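Local coordinates for phosphoserine phosphatase (Homo sapiens, PDB 6HYY), which catalyses hydrolysis of L-phosphoserine to serine and phosphate, as a magnesium-dependent phosphatase of the haloacid dehalogenase family, at residues E29-I33 against C34-D38; E60-L64 against I65-R69; G50-F54 against K55-T59; N195-Q199 against Q200-N204; P85-R88 against E89-S92. All blocks are in the same frame, centred on the assembly; numbering follows the deposited sequence.

Interaction 1. Residues E29-I33 against C34-D38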
# COMPACT_ATOMS: atom_id res chain seq x y z
N GLU A 29 8.44 -6.67 -8.19
CA GLU A 29 9.60 -7.32 -7.59
C GLU A 29 9.44 -8.83 -7.58
O GLU A 29 10.41 -9.57 -7.75
CB GLU A 29 9.82 -6.78 -6.18
CG GLU A 29 10.13 -5.30 -6.18
CD GLU A 29 11.44 -5.01 -6.88
OE1 GLU A 29 11.44 -4.29 -7.91
OE2 GLU A 29 12.47 -5.53 -6.42
N LEU A 30 8.21 -9.31 -7.35
CA LEU A 30 7.94 -10.73 -7.45
C LEU A 30 8.17 -11.22 -8.87
O LEU A 30 8.76 -12.29 -9.09
CB LEU A 30 6.51 -11.02 -6.99
CG LEU A 30 6.09 -12.48 -6.86
CD1 LEU A 30 7.08 -13.22 -5.97
CD2 LEU A 30 4.67 -12.55 -6.29
N ALA A 31 7.73 -10.44 -9.86
CA ALA A 31 7.97 -10.80 -11.25
C ALA A 31 9.45 -10.85 -11.57
O ALA A 31 9.89 -11.67 -12.38
CB ALA A 31 7.26 -9.81 -12.17
N LYS A 32 10.24 -9.98 -10.94
CA LYS A 32 11.70 -10.02 -11.11
C LYS A 32 12.26 -11.34 -10.60
O LYS A 32 13.00 -12.03 -11.32
CB LYS A 32 12.34 -8.85 -10.36
CG LYS A 32 12.36 -7.53 -11.12
CD LYS A 32 13.13 -6.46 -10.35
CE LYS A 32 13.29 -5.17 -11.14
NZ LYS A 32 11.99 -4.57 -11.55
N ILE A 33 11.92 -11.70 -9.36
CA ILE A 33 12.34 -12.98 -8.77
C ILE A 33 11.95 -14.15 -9.66
O ILE A 33 12.69 -15.14 -9.76
CB ILE A 33 11.73 -13.11 -7.35
CG1 ILE A 33 12.59 -12.35 -6.34
CG2 ILE A 33 11.55 -14.57 -6.95
CD1 ILE A 33 13.84 -13.10 -5.90
N CYS A 34 10.81 -14.05 -10.35
CA CYS A 34 10.28 -15.12 -11.17
C CYS A 34 10.65 -14.99 -12.65
O CYS A 34 10.23 -15.83 -13.44
CB CYS A 34 8.76 -15.19 -11.02
SG CYS A 34 8.23 -15.60 -9.33
N GLY A 35 11.38 -13.94 -13.03
CA GLY A 35 11.91 -13.81 -14.38
C GLY A 35 11.02 -13.19 -15.43
O GLY A 35 11.30 -13.35 -16.62
N VAL A 36 9.96 -12.47 -15.05
CA VAL A 36 9.03 -11.89 -16.02
C VAL A 36 8.83 -10.41 -15.74
O VAL A 36 7.75 -9.85 -15.97
CB VAL A 36 7.69 -12.65 -16.02
CG1 VAL A 36 7.87 -14.03 -16.64
CG2 VAL A 36 7.16 -12.78 -14.60
N GLU A 37 9.89 -9.76 -15.28
CA GLU A 37 9.85 -8.36 -14.86
C GLU A 37 9.27 -7.44 -15.93
O GLU A 37 8.37 -6.64 -15.64
CB GLU A 37 11.27 -7.91 -14.49
CG GLU A 37 12.33 -8.20 -15.57
CD GLU A 37 12.69 -9.68 -15.69
OE1 GLU A 37 12.49 -10.27 -16.78
OE2 GLU A 37 13.18 -10.25 -14.69
N ASP A 38 9.77 -7.54 -17.17
CA ASP A 38 9.41 -6.56 -18.20
C ASP A 38 7.92 -6.58 -18.47
O ASP A 38 7.25 -5.53 -18.42
CB ASP A 38 10.19 -6.84 -19.48
CG ASP A 38 11.67 -6.51 -19.37
OD1 ASP A 38 12.02 -5.60 -18.58
OD2 ASP A 38 12.48 -7.16 -20.05
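Two first torsions set the side-chain contact of Ala-31 and Leu-30 with the turn that follows them. In Val-36, CG1 is anti to the carbonyl carbon (chi1 -71°), which leaves CG2 between the backbone N and that carbon, 3.8 Å from Ala-31 CB. In Cys-34 (chi1 -64°) the sulfur stays beside its own backbone N and turns back to the helix, where SG is 4.3 Å from Leu-30 CD1 and 4.2 Å from Ile-33 CG2. The backbone makes this possible through a Schellman motif. Val-36 N donates to Ala-31 O over 2.8 Å, and inside that wider loop Gly-35 N reaches Lys-32 O at 3.0 Å, arriving well above the carbonyl plane. Cys-34 N still makes the regular helical bond to Leu-30 O, also 3.0 Å long. Gly-35 has phi 86°, a value at which a side chain would press on the carbonyl oxygen of Cys-34. Past the turn Glu-37 packs by its CB on Lys-32 CG at 3.6 Å, the two chains crossing at about a right angle. The Schellman motif ends helix 26-33, and the N-cap at Val-36 opens helix 37-46 immediately after. Leu-30 continues onto Val-72 and Leu-75 of helix 69-78, Cys-34 touches Gln-71 of that helix, and the flank carrying Ala-31, Cys-34 and Val-36 lies against helix 54-65.

Interaction 2. Residues E60-L64 against I65-R69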
# COMPACT_ATOMS: atom_id res chain seq x y z
N GLU A 60 -4.11 -11.47 -14.80
CA GLU A 60 -3.23 -11.60 -15.96
C GLU A 60 -1.76 -11.51 -15.58
O GLU A 60 -0.93 -12.23 -16.15
CB GLU A 60 -3.57 -10.53 -17.00
CG GLU A 60 -4.96 -10.65 -17.56
CD GLU A 60 -5.40 -9.38 -18.26
OE1 GLU A 60 -6.46 -9.39 -18.92
OE2 GLU A 60 -4.68 -8.37 -18.14
N ARG A 61 -1.41 -10.64 -14.63
CA ARG A 61 -0.01 -10.56 -14.21
C ARG A 61 0.41 -11.82 -13.49
O ARG A 61 1.49 -12.36 -13.74
CB ARG A 61 0.21 -9.33 -13.32
CG ARG A 61 0.31 -8.01 -14.07
CD ARG A 61 0.35 -6.81 -13.12
NE ARG A 61 -0.95 -6.54 -12.51
CZ ARG A 61 -1.17 -5.57 -11.63
NH1 ARG A 61 -0.17 -4.78 -11.25
NH2 ARG A 61 -2.37 -5.38 -11.11
N LEU A 62 -0.45 -12.33 -12.59
CA LEU A 62 -0.12 -13.55 -11.88
C LEU A 62 -0.08 -14.75 -12.82
O LEU A 62 0.70 -15.69 -12.59
CB LEU A 62 -1.12 -13.77 -10.75
CG LEU A 62 -0.89 -12.84 -9.54
CD1 LEU A 62 -2.07 -12.91 -8.58
CD2 LEU A 62 0.41 -13.18 -8.84
N ALA A 63 -0.88 -14.74 -13.88
CA ALA A 63 -0.82 -15.81 -14.87
C ALA A 63 0.55 -15.87 -15.54
O ALA A 63 1.02 -16.96 -15.89
CB ALA A 63 -1.93 -15.64 -15.91
N LEU A 64 1.21 -14.72 -15.73
CA LEU A 64 2.57 -14.74 -16.25
C LEU A 64 3.60 -15.10 -15.17
O LEU A 64 4.62 -15.73 -15.48
CB LEU A 64 2.93 -13.38 -16.85
CG LEU A 64 2.09 -12.87 -18.01
CD1 LEU A 64 2.61 -11.51 -18.47
CD2 LEU A 64 2.08 -13.86 -19.17
N ILE A 65 3.35 -14.70 -13.92
CA ILE A 65 4.34 -14.92 -12.87
C ILE A 65 4.31 -16.35 -12.37
O ILE A 65 5.35 -16.99 -12.20
CB ILE A 65 4.11 -13.91 -11.72
CG1 ILE A 65 4.31 -12.48 -12.22
CG2 ILE A 65 5.02 -14.21 -10.55
CD1 ILE A 65 3.74 -11.41 -11.28
N GLN A 66 3.11 -16.87 -12.08
CA GLN A 66 2.93 -18.19 -11.49
C GLN A 66 3.84 -18.39 -10.27
O GLN A 66 4.64 -19.33 -10.23
CB GLN A 66 3.17 -19.29 -12.52
CG GLN A 66 2.34 -19.13 -13.77
CD GLN A 66 1.20 -20.11 -13.84
OE1 GLN A 66 1.37 -21.30 -13.56
NE2 GLN A 66 0.02 -19.63 -14.22
N PRO A 67 3.74 -17.53 -9.26
CA PRO A 67 4.72 -17.56 -8.17
C PRO A 67 4.52 -18.76 -7.27
O PRO A 67 3.42 -19.01 -6.77
CB PRO A 67 4.46 -16.25 -7.43
CG PRO A 67 3.00 -16.02 -7.64
CD PRO A 67 2.69 -16.51 -9.03
N SER A 68 5.59 -19.50 -7.04
CA SER A 68 5.52 -20.58 -6.08
C SER A 68 5.72 -20.03 -4.67
O SER A 68 6.23 -18.93 -4.47
CB SER A 68 6.58 -21.65 -6.39
OG SER A 68 7.86 -21.25 -5.95
N ARG A 69 5.29 -20.82 -3.68
CA ARG A 69 5.48 -20.39 -2.30
C ARG A 69 6.96 -20.19 -1.99
O ARG A 69 7.34 -19.23 -1.31
CB ARG A 69 4.85 -21.39 -1.33
CG ARG A 69 4.89 -20.89 0.11
CD ARG A 69 4.18 -21.81 1.09
NE ARG A 69 4.19 -21.22 2.43
CZ ARG A 69 5.21 -21.31 3.28
NH1 ARG A 69 6.30 -21.98 2.94
NH2 ARG A 69 5.13 -20.72 4.47
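Ile-65 N to Arg-61 O (3.0 Å) and Gln-66 N to Leu-62 O (2.7 Å) are the closing backbone bonds of helix 54-65, after which Gln-66, at phi 49°, takes the left-handed conformation of a helix C-terminal turn. The turn belongs to the helical cap that haloacid dehalogenase-type phosphatases such as this one carry over their core. The second of the two bonds is the straighter, with an N-H...O angle of 168°. Ile-65 has CG1 beside its own backbone N (chi1 -63°), which lays that atom 3.2 Å from Arg-61 O, with CD1 following at 3.5 Å from the same oxygen; both methylene and methyl therefore hug the last helical turn. Gln-66 folds back at chi2, and its NE2 makes a weak bond to Ala-63 O, while CG rests against that same oxygen at 3.3 Å. Arg-61 points the other way: its NE is held by Ala-57 O and its NH1 by Thr-44 OG1, on the side of the bound serine. Pro-67 carries the chain out of the turn toward Ser-68, the N-cap of helix 69-78, and together with Leu-62 it meets Tyr-139 of strand 139-142. The ring lies crosswise to the leucine, about at a right angle, with Leu-62 CD2 equally far, 4.0 Å, from Pro-67 CG and from Pro-67 CD.

Interaction 3. Residues G50-F54 against K55-T59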
# COMPACT_ATOMS: atom_id res chain seq x y z
N GLY A 50 -8.08 3.87 -12.63
CA GLY A 50 -9.13 2.93 -12.97
C GLY A 50 -9.04 2.44 -14.41
O GLY A 50 -10.03 1.94 -14.95
N ALA A 51 -7.85 2.57 -15.01
CA ALA A 51 -7.70 2.39 -16.45
C ALA A 51 -8.27 1.06 -16.92
O ALA A 51 -9.14 1.01 -17.79
CB ALA A 51 -6.23 2.52 -16.84
N VAL A 52 -7.79 -0.04 -16.34
CA VAL A 52 -8.35 -1.37 -16.62
C VAL A 52 -8.86 -1.95 -15.31
O VAL A 52 -8.37 -1.57 -14.23
CB VAL A 52 -7.30 -2.28 -17.29
CG1 VAL A 52 -6.78 -1.65 -18.57
CG2 VAL A 52 -6.17 -2.59 -16.33
N PRO A 53 -9.86 -2.83 -15.34
CA PRO A 53 -10.37 -3.41 -14.08
C PRO A 53 -9.27 -4.14 -13.33
O PRO A 53 -8.52 -4.93 -13.91
CB PRO A 53 -11.47 -4.37 -14.56
CG PRO A 53 -11.87 -3.86 -15.91
CD PRO A 53 -10.61 -3.31 -16.51
N PHE A 54 -9.18 -3.87 -12.02
CA PHE A 54 -8.02 -4.33 -11.27
C PHE A 54 -7.96 -5.85 -11.17
O PHE A 54 -6.88 -6.43 -11.30
CB PHE A 54 -8.00 -3.71 -9.87
CG PHE A 54 -6.76 -4.05 -9.09
CD1 PHE A 54 -5.56 -3.43 -9.39
CD2 PHE A 54 -6.79 -5.01 -8.09
CE1 PHE A 54 -4.41 -3.75 -8.69
CE2 PHE A 54 -5.64 -5.33 -7.39
CZ PHE A 54 -4.45 -4.70 -7.69
N LYS A 55 -9.10 -6.50 -10.91
CA LYS A 55 -9.09 -7.95 -10.73
C LYS A 55 -8.56 -8.65 -11.97
O LYS A 55 -7.75 -9.57 -11.88
CB LYS A 55 -10.49 -8.45 -10.38
CG LYS A 55 -10.53 -9.94 -10.04
CD LYS A 55 -11.95 -10.43 -9.81
CE LYS A 55 -12.56 -9.85 -8.54
NZ LYS A 55 -14.04 -10.05 -8.48
N ALA A 56 -9.01 -8.21 -13.15
CA ALA A 56 -8.50 -8.76 -14.40
C ALA A 56 -7.01 -8.50 -14.56
O ALA A 56 -6.26 -9.40 -14.95
CB ALA A 56 -9.28 -8.18 -15.58
N ALA A 57 -6.57 -7.27 -14.27
CA ALA A 57 -5.15 -6.95 -14.40
C ALA A 57 -4.30 -7.77 -13.43
O ALA A 57 -3.17 -8.15 -13.76
CB ALA A 57 -4.92 -5.45 -14.18
N LEU A 58 -4.83 -8.04 -12.24
CA LEU A 58 -4.11 -8.87 -11.28
C LEU A 58 -4.02 -10.31 -11.77
O LEU A 58 -2.96 -10.94 -11.70
CB LEU A 58 -4.80 -8.80 -9.91
CG LEU A 58 -4.04 -9.46 -8.76
CD1 LEU A 58 -2.67 -8.85 -8.61
CD2 LEU A 58 -4.84 -9.38 -7.46
N THR A 59 -5.14 -10.87 -12.24
CA THR A 59 -5.15 -12.24 -12.74
C THR A 59 -4.14 -12.42 -13.86
O THR A 59 -3.37 -13.38 -13.87
CB THR A 59 -6.55 -12.61 -13.22
OG1 THR A 59 -7.48 -12.46 -12.14
CG2 THR A 59 -6.59 -14.04 -13.72
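Phe-54, the first residue of helix 54-65, meets Lys-55 and Leu-58 in the first turn of the new helix. Its CB lies 3.2 Å from Lys-55 N, the closeness that sequence neighbours impose. With CG anti to the backbone N (chi1 -175°), the ring lies beside the carbonyl carbon and runs forward over the next peptide: CG and CD2 both remain within 4 Å of Lys-55 N, which is oblique to the ring. Further out, CE2 reaches Leu-58 CD2 at 4.1 Å, one turn ahead, and this oblique approach is the apolar end of the i to i+4 pairing. The backbone beneath it is bonded in the same spacing, since Leu-58 N donates to Phe-54 O at 2.8 Å, nearly along the C=O axis. One residue earlier, Ala-57 N donates to Pro-53 O over 3.1 Å, in the plane of that carbonyl. Pro-53 is the N-cap; the residue before it, Val-52, sends CG2 to within 3.8 Å of Ala-57 CB. Downstream, Lys-55 O accepts two bonds, from Thr-59 N and from Thr-59 OG1, each 2.9 Å long and coming from opposite faces of the carbonyl plane, a grip that fixes the hydroxyl against the helix. The N-H of Phe-54 is taken by Ser-151 OG, and the ring touches Asn-129 of strand 126-133. The apolar pair that brackets the N-cap, Val-52 and Ala-57, is a hydrophobic staple, here at the start of a cap-domain helix whose first aromatic ring stands about 4 Å from the bound serine.

Interaction 4. Residues N195-Q199 against Q200-N204; sequences NVIRQ and QVKDN
Asp-203 N to Gln-199 O, at 2.8 Å, and Lys-202 N to Arg-198 O, at 3.1 Å with an N-H...O angle of 165°, are the main polar links of this helix N-terminus, in which Arg-198 occupies the N-cap position of helix 199-204. Arg-198 O also receives a weaker, more bent bond from Val-201 N, so one carbonyl serves two successive N-H groups, the first of them weakly. Gln-199 adds a side-chain approach: its CG is anti to the backbone N (chi1 -169°) and the chain bends at chi2, which turns the amide forward, alongside the helix, to Asp-203. As modelled, Gln-199 NE2 is 2.5 Å from Asp-203 OD1, too short to be taken literally, and the amide and carboxylate planes stand 62° apart. One residue further along, Asn-204 ND2 donates to Gln-200 O at 2.9 Å, directed at a lone pair in the carbonyl plane. The N-cap side chain leads away from the helix. In one of its two conformers Arg-198 NE forms a salt bridge with Asp-175, a ligand of the magnesium ion, and the side chain comes within about 4 Å of a bound phosphate; neither need hold for the other conformer. The packing is thin by comparison, mostly on the surface, and Tyr-208 of strand 207-209 touches Ile-197, Val-201 and Lys-202. Arg-198 CB meets Val-201 CG2 at 4.2 Å. On the outer side the extended lysine chain runs obliquely past Ile-197, whose CG2 is 3.9 Å from Lys-202 CD.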
# COMPACT_ATOMS: atom_id res chain seq x y z
N ASN A 195 9.03 8.78 -3.93
CA ASN A 195 9.63 7.76 -4.78
C ASN A 195 9.44 8.08 -6.26
O ASN A 195 10.42 8.15 -7.02
CB ASN A 195 9.06 6.38 -4.43
CG ASN A 195 9.58 5.90 -3.09
OD1 ASN A 195 10.79 5.89 -2.85
ND2 ASN A 195 8.67 5.54 -2.20
N VAL A 196 8.21 8.25 -6.70
CA VAL A 196 7.93 8.73 -8.05
C VAL A 196 6.75 9.67 -7.94
O VAL A 196 5.79 9.41 -7.20
CB VAL A 196 7.66 7.58 -9.04
CG1 VAL A 196 7.18 8.12 -10.39
CG2 VAL A 196 8.91 6.73 -9.23
N ILE A 197 6.85 10.82 -8.58
CA ILE A 197 5.79 11.80 -8.53
C ILE A 197 4.79 11.46 -9.61
O ILE A 197 5.13 11.43 -10.80
CB ILE A 197 6.34 13.22 -8.73
CG1 ILE A 197 7.22 13.61 -7.54
CG2 ILE A 197 5.20 14.20 -9.00
CD1 ILE A 197 7.99 14.90 -7.73
N ARG A 198 3.54 11.21 -9.23
CA ARG A 198 2.49 11.07 -10.22
C ARG A 198 1.85 12.44 -10.37
O ARG A 198 1.13 12.90 -9.48
CB ARG A 198 1.50 9.98 -9.81
CG ARG A 198 2.06 8.58 -10.09
CD ARG A 198 1.60 7.51 -9.13
NE ARG A 198 2.67 6.57 -8.82
CZ ARG A 198 3.00 5.51 -9.55
NH1 ARG A 198 2.33 5.23 -10.66
NH2 ARG A 198 3.99 4.72 -9.18
N GLN A 199 2.17 13.13 -11.47
CA GLN A 199 1.83 14.55 -11.60
C GLN A 199 0.34 14.80 -11.48
O GLN A 199 -0.06 15.84 -10.96
CB GLN A 199 2.37 15.09 -12.93
CG GLN A 199 2.30 16.62 -13.04
CD GLN A 199 3.17 17.34 -12.01
OE1 GLN A 199 4.25 16.87 -11.65
NE2 GLN A 199 2.69 18.48 -11.53
N GLN A 200 -0.50 13.87 -11.93
CA GLN A 200 -1.92 14.15 -11.82
C GLN A 200 -2.36 14.17 -10.36
O GLN A 200 -3.29 14.91 -10.00
CB GLN A 200 -2.72 13.16 -12.66
CG GLN A 200 -3.04 11.82 -12.04
CD GLN A 200 -3.97 11.01 -12.92
OE1 GLN A 200 -4.59 11.54 -13.86
NE2 GLN A 200 -4.07 9.71 -12.65
N VAL A 201 -1.68 13.42 -9.49
CA VAL A 201 -1.97 13.51 -8.06
C VAL A 201 -1.42 14.82 -7.49
O VAL A 201 -2.11 15.52 -6.74
CB VAL A 201 -1.42 12.29 -7.31
CG1 VAL A 201 -1.70 12.40 -5.81
CG2 VAL A 201 -2.02 11.01 -7.86
N LYS A 202 -0.18 15.16 -7.83
CA LYS A 202 0.43 16.40 -7.35
C LYS A 202 -0.38 17.62 -7.77
O LYS A 202 -0.52 18.58 -7.01
CB LYS A 202 1.87 16.49 -7.86
CG LYS A 202 2.60 17.75 -7.41
CD LYS A 202 4.06 17.74 -7.83
CE LYS A 202 4.72 19.07 -7.52
NZ LYS A 202 6.01 19.25 -8.24
N ASP A 203 -0.93 17.60 -8.99
CA ASP A 203 -1.65 18.77 -9.48
C ASP A 203 -3.02 18.95 -8.83
O ASP A 203 -3.53 20.07 -8.80
CB ASP A 203 -1.83 18.69 -10.99
CG ASP A 203 -0.55 18.95 -11.76
OD1 ASP A 203 0.44 19.43 -11.16
OD2 ASP A 203 -0.53 18.67 -12.97
N ASN A 204 -3.63 17.88 -8.31
CA ASN A 204 -5.01 17.95 -7.87
C ASN A 204 -5.23 17.69 -6.39
O ASN A 204 -6.33 17.96 -5.89
CB ASN A 204 -5.87 16.97 -8.67
CG ASN A 204 -6.03 17.40 -10.11
OD1 ASN A 204 -6.92 18.19 -10.43
ND2 ASN A 204 -5.14 16.92 -10.98

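Interaction 5. Residues P85-R88 against E89-S92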
# COMPACT_ATOMS: atom_id res chain seq x y z
N PRO A 85 12.68 6.13 2.91
CA PRO A 85 13.26 6.94 3.99
C PRO A 85 12.21 7.73 4.76
O PRO A 85 11.30 8.33 4.18
CB PRO A 85 14.24 7.86 3.26
CG PRO A 85 14.65 7.04 2.06
CD PRO A 85 13.44 6.25 1.65
N GLY A 86 12.31 7.68 6.08
CA GLY A 86 11.41 8.40 6.94
C GLY A 86 10.19 7.63 7.42
O GLY A 86 9.58 8.05 8.40
N ILE A 87 9.83 6.53 6.75
CA ILE A 87 8.56 5.89 7.14
C ILE A 87 8.67 5.21 8.51
O ILE A 87 7.70 5.24 9.29
CB ILE A 87 8.04 4.94 6.05
CG1 ILE A 87 6.61 4.47 6.37
CG2 ILE A 87 8.86 3.71 5.92
CD1 ILE A 87 5.56 5.59 6.49
N ARG A 88 9.83 4.64 8.87
CA ARG A 88 9.95 4.04 10.20
C ARG A 88 9.73 5.08 11.29
O ARG A 88 8.99 4.84 12.26
CB ARG A 88 11.33 3.40 10.39
CG ARG A 88 11.60 2.14 9.60
CD ARG A 88 13.06 1.70 9.89
NE ARG A 88 13.51 0.64 8.99
CZ ARG A 88 13.96 0.83 7.74
NH1 ARG A 88 14.06 2.05 7.20
NH2 ARG A 88 14.32 -0.22 7.02
N GLU A 89 10.38 6.24 11.16
CA GLU A 89 10.25 7.29 12.16
C GLU A 89 8.82 7.82 12.21
O GLU A 89 8.28 8.05 13.30
CB GLU A 89 11.23 8.43 11.87
CG GLU A 89 11.29 9.44 13.00
CD GLU A 89 12.30 10.54 12.77
OE1 GLU A 89 13.03 10.48 11.76
OE2 GLU A 89 12.37 11.45 13.61
N LEU A 90 8.19 8.00 11.05
CA LEU A 90 6.82 8.52 10.99
C LEU A 90 5.84 7.56 11.65
O LEU A 90 5.01 7.98 12.47
CB LEU A 90 6.41 8.79 9.55
CG LEU A 90 4.98 9.32 9.37
CD1 LEU A 90 4.80 10.64 10.10
CD2 LEU A 90 4.68 9.49 7.90
N VAL A 91 5.90 6.27 11.31
CA VAL A 91 4.99 5.31 11.95
C VAL A 91 5.25 5.27 13.45
O VAL A 91 4.32 5.20 14.26
CB VAL A 91 5.10 3.91 11.33
CG1 VAL A 91 4.29 2.91 12.15
CG2 VAL A 91 4.59 3.91 9.89
N SER A 92 6.52 5.34 13.85
CA SER A 92 6.86 5.36 15.27
C SER A 92 6.20 6.53 15.98
O SER A 92 5.62 6.37 17.06
CB SER A 92 8.38 5.40 15.44
OG SER A 92 8.95 4.18 15.04
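Ile-87 meets Leu-90 and Val-91 on the buried face of helix 87-96, and there the packing is close. Its CG1 is anti to the backbone N (chi1 -170°), which extends CD1 along the helix until it stands 3.9 Å from Val-91 CG2 and 4.2 Å from Leu-90 CD2. The CG2 methyl of Val-91 also presses on the backbone, 3.4 Å from Ile-87 O, the same oxygen that accepts from Val-91 N at 2.9 Å in an almost linear bond (175°). Ile-87 and Leu-90 both reach Phe-15 of strand 12-16, while Leu-90 has Phe-212 as a further neighbour, so this side is closed by the core of the protein. The other side is looser and more polar. Arg-88 is exposed, its chain straight from CG to NE and touching Leu-83, and Glu-89, which meets Leu-216, carries its carboxylate away from the residues before it. The defined polar contact on this side is at Arg-88 O, which accepts from Ser-92 N at 3.0 Å and from Ser-92 OG at 2.9 Å, the two donors lying on opposite faces of the carbonyl plane. At the head of the helix Gly-86 is the N-cap, and its O takes the bond from Leu-90 N over 3.0 Å. Its phi of 93° would push a side chain into the carbonyl oxygen of Pro-85. With one face on strand 12-16 and the chain running on into the parallel neighbouring strand 100-105, the helix completes a beta-alpha-beta crossover of the Rossmann-like haloacid dehalogenase core, the cap having been inserted after the first strand.

In the fold
Interactions 1, 2 and 3 belong to the cap and form one connected group, whereas 4 and 5 lie on the core. The centres of interactions 1 and 2 are about 9 Å apart, and they join where Cys-34 SG is 3.7 Å from Ile-65 CG2. Interactions 2 and 3 share helix 54-65 and meet at Arg-61 NH2, 3.6 Å from Phe-54 CE1, on the side facing the bound serine. Across the active site, the side chain of Arg-198 in interaction 4 lies about 6 Å from the magnesium ion; the nearest atoms of interactions 3 and 4 are about 7 Å apart. Interaction 5 approaches interaction 4 to about 5 Å between nearest atoms, without touching.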